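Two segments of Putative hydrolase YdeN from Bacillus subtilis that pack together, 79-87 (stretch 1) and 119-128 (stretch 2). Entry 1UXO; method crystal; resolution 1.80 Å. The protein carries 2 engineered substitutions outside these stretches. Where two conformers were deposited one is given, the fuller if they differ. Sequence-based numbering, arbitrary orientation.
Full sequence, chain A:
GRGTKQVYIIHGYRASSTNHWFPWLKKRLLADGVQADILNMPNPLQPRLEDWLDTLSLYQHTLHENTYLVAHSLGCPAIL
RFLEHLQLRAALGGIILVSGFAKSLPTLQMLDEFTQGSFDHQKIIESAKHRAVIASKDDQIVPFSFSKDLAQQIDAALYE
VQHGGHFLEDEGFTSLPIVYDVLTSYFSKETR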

# COMPACT_ATOMS: atom_id res chain seq x y z
N ILE A 79 -6.24 0.53 -2.64
CA ILE A 79 -6.65 -0.47 -1.65
C ILE A 79 -7.56 0.20 -0.58
O ILE A 79 -8.42 -0.46 -0.03
CB ILE A 79 -5.45 -1.23 -1.01
CG1 ILE A 79 -4.51 -0.34 -0.28
CG2 ILE A 79 -4.75 -2.20 -2.01
CD1 ILE A 79 -3.56 -1.26 0.70
N LEU A 80 -7.42 1.51 -0.33
CA LEU A 80 -8.34 2.21 0.59
C LEU A 80 -9.78 2.20 0.04
O LEU A 80 -10.77 1.91 0.77
CB LEU A 80 -7.88 3.67 0.89
CG LEU A 80 -6.57 3.82 1.65
CD1 LEU A 80 -6.18 5.27 1.75
CD2 LEU A 80 -6.61 3.15 2.99
N ARG A 81 -9.92 2.49 -1.25
CA ARG A 81 -11.23 2.40 -1.87
C ARG A 81 -11.77 0.99 -1.86
O ARG A 81 -12.97 0.78 -1.69
CB ARG A 81 -11.20 2.94 -3.26
CG ARG A 81 -10.99 4.40 -3.33
CD ARG A 81 -12.26 5.16 -2.83
NE ARG A 81 -12.05 6.57 -2.93
CZ ARG A 81 -12.65 7.49 -2.23
NH1 ARG A 81 -13.62 7.19 -1.35
NH2 ARG A 81 -12.27 8.74 -2.45
N PHE A 82 -10.89 0.01 -2.10
CA PHE A 82 -11.26 -1.40 -2.04
C PHE A 82 -11.81 -1.78 -0.69
O PHE A 82 -12.87 -2.43 -0.58
CB PHE A 82 -10.03 -2.22 -2.43
CG PHE A 82 -10.26 -3.66 -2.54
CD1 PHE A 82 -11.11 -4.18 -3.49
CD2 PHE A 82 -9.57 -4.53 -1.67
CE1 PHE A 82 -11.29 -5.59 -3.57
CE2 PHE A 82 -9.74 -5.94 -1.77
CZ PHE A 82 -10.61 -6.44 -2.72
N LEU A 83 -11.11 -1.40 0.38
CA LEU A 83 -11.56 -1.76 1.74
C LEU A 83 -12.86 -1.08 2.08
O LEU A 83 -13.67 -1.66 2.81
CB LEU A 83 -10.54 -1.36 2.77
CG LEU A 83 -9.18 -2.06 2.64
CD1 LEU A 83 -8.28 -1.40 3.64
CD2 LEU A 83 -9.33 -3.52 2.94
N GLU A 84 -13.09 0.14 1.57
CA GLU A 84 -14.37 0.82 1.87
C GLU A 84 -15.55 0.01 1.44
O GLU A 84 -16.58 0.03 2.11
CB GLU A 84 -14.53 2.14 1.10
CG GLU A 84 -13.86 3.29 1.66
CD GLU A 84 -14.19 4.58 0.90
OE1 GLU A 84 -14.28 4.57 -0.34
OE2 GLU A 84 -14.36 5.62 1.56
N HIS A 85 -15.44 -0.69 0.32
CA HIS A 85 -16.58 -1.40 -0.23
C HIS A 85 -16.57 -2.92 0.05
O HIS A 85 -17.43 -3.63 -0.43
CB HIS A 85 -16.66 -1.11 -1.74
CG HIS A 85 -17.17 0.27 -2.04
ND1 HIS A 85 -16.91 0.92 -3.22
CD2 HIS A 85 -17.90 1.15 -1.28
CE1 HIS A 85 -17.48 2.12 -3.20
NE2 HIS A 85 -18.08 2.29 -2.03
N LEU A 86 -15.64 -3.37 0.89
CA LEU A 86 -15.50 -4.79 1.18
C LEU A 86 -16.34 -5.19 2.40
O LEU A 86 -16.26 -4.57 3.45
CB LEU A 86 -14.04 -5.05 1.49
CG LEU A 86 -13.51 -6.45 1.35
CD1 LEU A 86 -13.86 -6.98 -0.04
CD2 LEU A 86 -11.99 -6.44 1.56
N GLN A 87 -17.17 -6.22 2.25
CA GLN A 87 -17.89 -6.82 3.37
C GLN A 87 -16.97 -7.83 4.02
O GLN A 87 -16.59 -8.84 3.39
CB GLN A 87 -19.19 -7.53 2.94
CG GLN A 87 -19.83 -8.25 4.13
CD GLN A 87 -21.36 -8.09 4.32
OE1 GLN A 87 -22.13 -8.54 3.46
NE2 GLN A 87 -21.78 -7.52 5.49
N PHE A 119 -12.92 9.71 1.97
CA PHE A 119 -12.85 8.30 2.33
C PHE A 119 -13.61 8.12 3.69
O PHE A 119 -13.59 8.99 4.56
CB PHE A 119 -11.36 7.90 2.53
CG PHE A 119 -10.58 7.84 1.26
CD1 PHE A 119 -10.30 6.60 0.68
CD2 PHE A 119 -10.18 9.01 0.59
CE1 PHE A 119 -9.61 6.50 -0.54
CE2 PHE A 119 -9.52 8.92 -0.63
CZ PHE A 119 -9.20 7.66 -1.20
N ASP A 120 -14.19 6.95 3.89
CA ASP A 120 -14.81 6.58 5.15
C ASP A 120 -13.69 6.01 6.05
O ASP A 120 -13.31 4.84 6.00
CB ASP A 120 -15.89 5.55 4.90
CG ASP A 120 -16.60 5.09 6.17
OD1 ASP A 120 -16.18 5.40 7.33
OD2 ASP A 120 -17.61 4.33 6.10
N HIS A 121 -13.15 6.88 6.88
CA HIS A 121 -11.98 6.53 7.74
C HIS A 121 -12.29 5.42 8.74
O HIS A 121 -11.46 4.58 8.99
CB HIS A 121 -11.36 7.79 8.43
CG HIS A 121 -10.96 8.85 7.42
ND1 HIS A 121 -11.32 10.18 7.52
CD2 HIS A 121 -10.23 8.76 6.29
CE1 HIS A 121 -10.85 10.85 6.48
NE2 HIS A 121 -10.19 10.00 5.72
N GLN A 122 -13.50 5.44 9.32
CA GLN A 122 -13.87 4.46 10.32
C GLN A 122 -13.91 3.04 9.71
O GLN A 122 -13.46 2.09 10.31
CB GLN A 122 -15.22 4.83 10.96
CG GLN A 122 -15.65 3.84 12.04
CD GLN A 122 -16.94 4.25 12.79
OE1 GLN A 122 -17.45 5.37 12.64
NE2 GLN A 122 -17.47 3.32 13.58
N LYS A 123 -14.42 2.92 8.51
CA LYS A 123 -14.48 1.65 7.83
C LYS A 123 -13.04 1.13 7.58
O LYS A 123 -12.76 -0.05 7.78
CB LYS A 123 -15.22 1.83 6.51
CG LYS A 123 -15.24 0.53 5.63
CD LYS A 123 -16.05 -0.63 6.30
CE LYS A 123 -16.40 -1.80 5.28
NZ LYS A 123 -15.20 -2.56 4.94
N ILE A 124 -12.15 2.00 7.12
CA ILE A 124 -10.75 1.60 6.93
C ILE A 124 -10.07 1.15 8.23
O ILE A 124 -9.43 0.12 8.24
CB ILE A 124 -9.96 2.74 6.25
CG1 ILE A 124 -10.55 2.98 4.87
CG2 ILE A 124 -8.46 2.43 6.26
CD1 ILE A 124 -10.19 4.35 4.30
N ILE A 125 -10.25 1.91 9.31
CA ILE A 125 -9.76 1.54 10.59
C ILE A 125 -10.28 0.15 11.02
O ILE A 125 -9.52 -0.71 11.46
CB ILE A 125 -10.03 2.64 11.67
CG1 ILE A 125 -9.17 3.86 11.38
CG2 ILE A 125 -9.69 2.07 13.10
CD1 ILE A 125 -9.57 5.10 12.13
N GLU A 126 -11.57 -0.10 10.80
CA GLU A 126 -12.17 -1.35 11.20
C GLU A 126 -11.84 -2.51 10.28
O GLU A 126 -12.10 -3.60 10.61
CB GLU A 126 -13.70 -1.18 11.32
CG GLU A 126 -13.97 -0.37 12.57
CD GLU A 126 -15.39 0.07 12.76
OE1 GLU A 126 -16.25 -0.33 11.95
OE2 GLU A 126 -15.62 0.83 13.73
N SER A 127 -11.26 -2.21 9.13
CA SER A 127 -10.93 -3.20 8.12
C SER A 127 -9.52 -3.82 8.21
O SER A 127 -9.24 -4.82 7.55
CB SER A 127 -11.10 -2.58 6.72
OG SER A 127 -12.48 -2.34 6.47
N ALA A 128 -8.67 -3.24 9.05
CA ALA A 128 -7.25 -3.61 9.14
C ALA A 128 -6.77 -3.49 10.58
O ALA A 128 -6.73 -2.40 11.14
CB ALA A 128 -6.43 -2.79 8.21

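Helix 79-84, which begins earlier in the chain, and helix 121-127 cross almost at right angles (89°), their axes 9.1 Å apart at closest approach. The backbones come nearest at Glu84 and Lys123, whose CA atoms are 6.0 Å apart, and at Leu83 and Ile124, with CA atoms 6.2 Å apart, so the backbones approach most closely in the last turn of the first helix. His85 is the first residue there to leave helical phi/psi, and the chain continues through Leu86 in an extended conformation (-91/128). The second helix is entered through Asp120 at the N-cap position, where Asp120 OD1 accepts a hydrogen bond from Lys123 N (3.3 Å).

Lys123 serves the end of the first helix. Its CA-to-CB bond points toward stretch 1, and its chain (t, p, t, p) brings NZ to two backbone carbonyls, donating to Leu83 O at 2.8 Å and to Leu86 O at 2.7 Å. Leu83 O also accepts from Leu86 N (3.2 Å), so this one carbonyl takes part in both the turn and the contact between the stretches. Within its own stretch Lys123 NZ donates to Ser127 OG (3.1 Å), and Ser127 OG in turn donates to Lys123 O (2.7 Å), tying the lysine to the residue four positions on. The ammonium group is thus held by three oxygens, none of them a carboxylate.

Glu84 links the two stretches from the other direction. Its OE2 accepts from Asp120 N (2.7 Å, N-H...acceptor angle 160°), engaging a backbone amide just before the second helix. Its other oxygen, OE1, forms a salt bridge with Arg81 NH1 (2.9 Å), three residues earlier in the same helix. Although the CA-to-CB bond of Arg81 points sideways, the end of the side chain comes nearer, and the guanidinium lies flat on the Phe119 ring: centres 3.6 Å apart, planes at 17°. Arg81 CZ sits over the ring face, 11° off the normal, a cation-pi arrangement that leaves the guanidinium edge free for in-plane hydrogen bonds such as that to Glu84.

Apolar packing completes the contact. Leu80 points toward stretch 2 and touches both aromatic and aliphatic partners: Leu80 CB lies 3.6 Å from Phe119 CE1, and Leu80 CD2 lies 3.8 Å from Ile124 CG2. Leu83 also faces stretch 2, its CB 4.2 Å from Ser127 CB. Together the two stretches bury 557 Å², with Phe119 the most extensively covered residue.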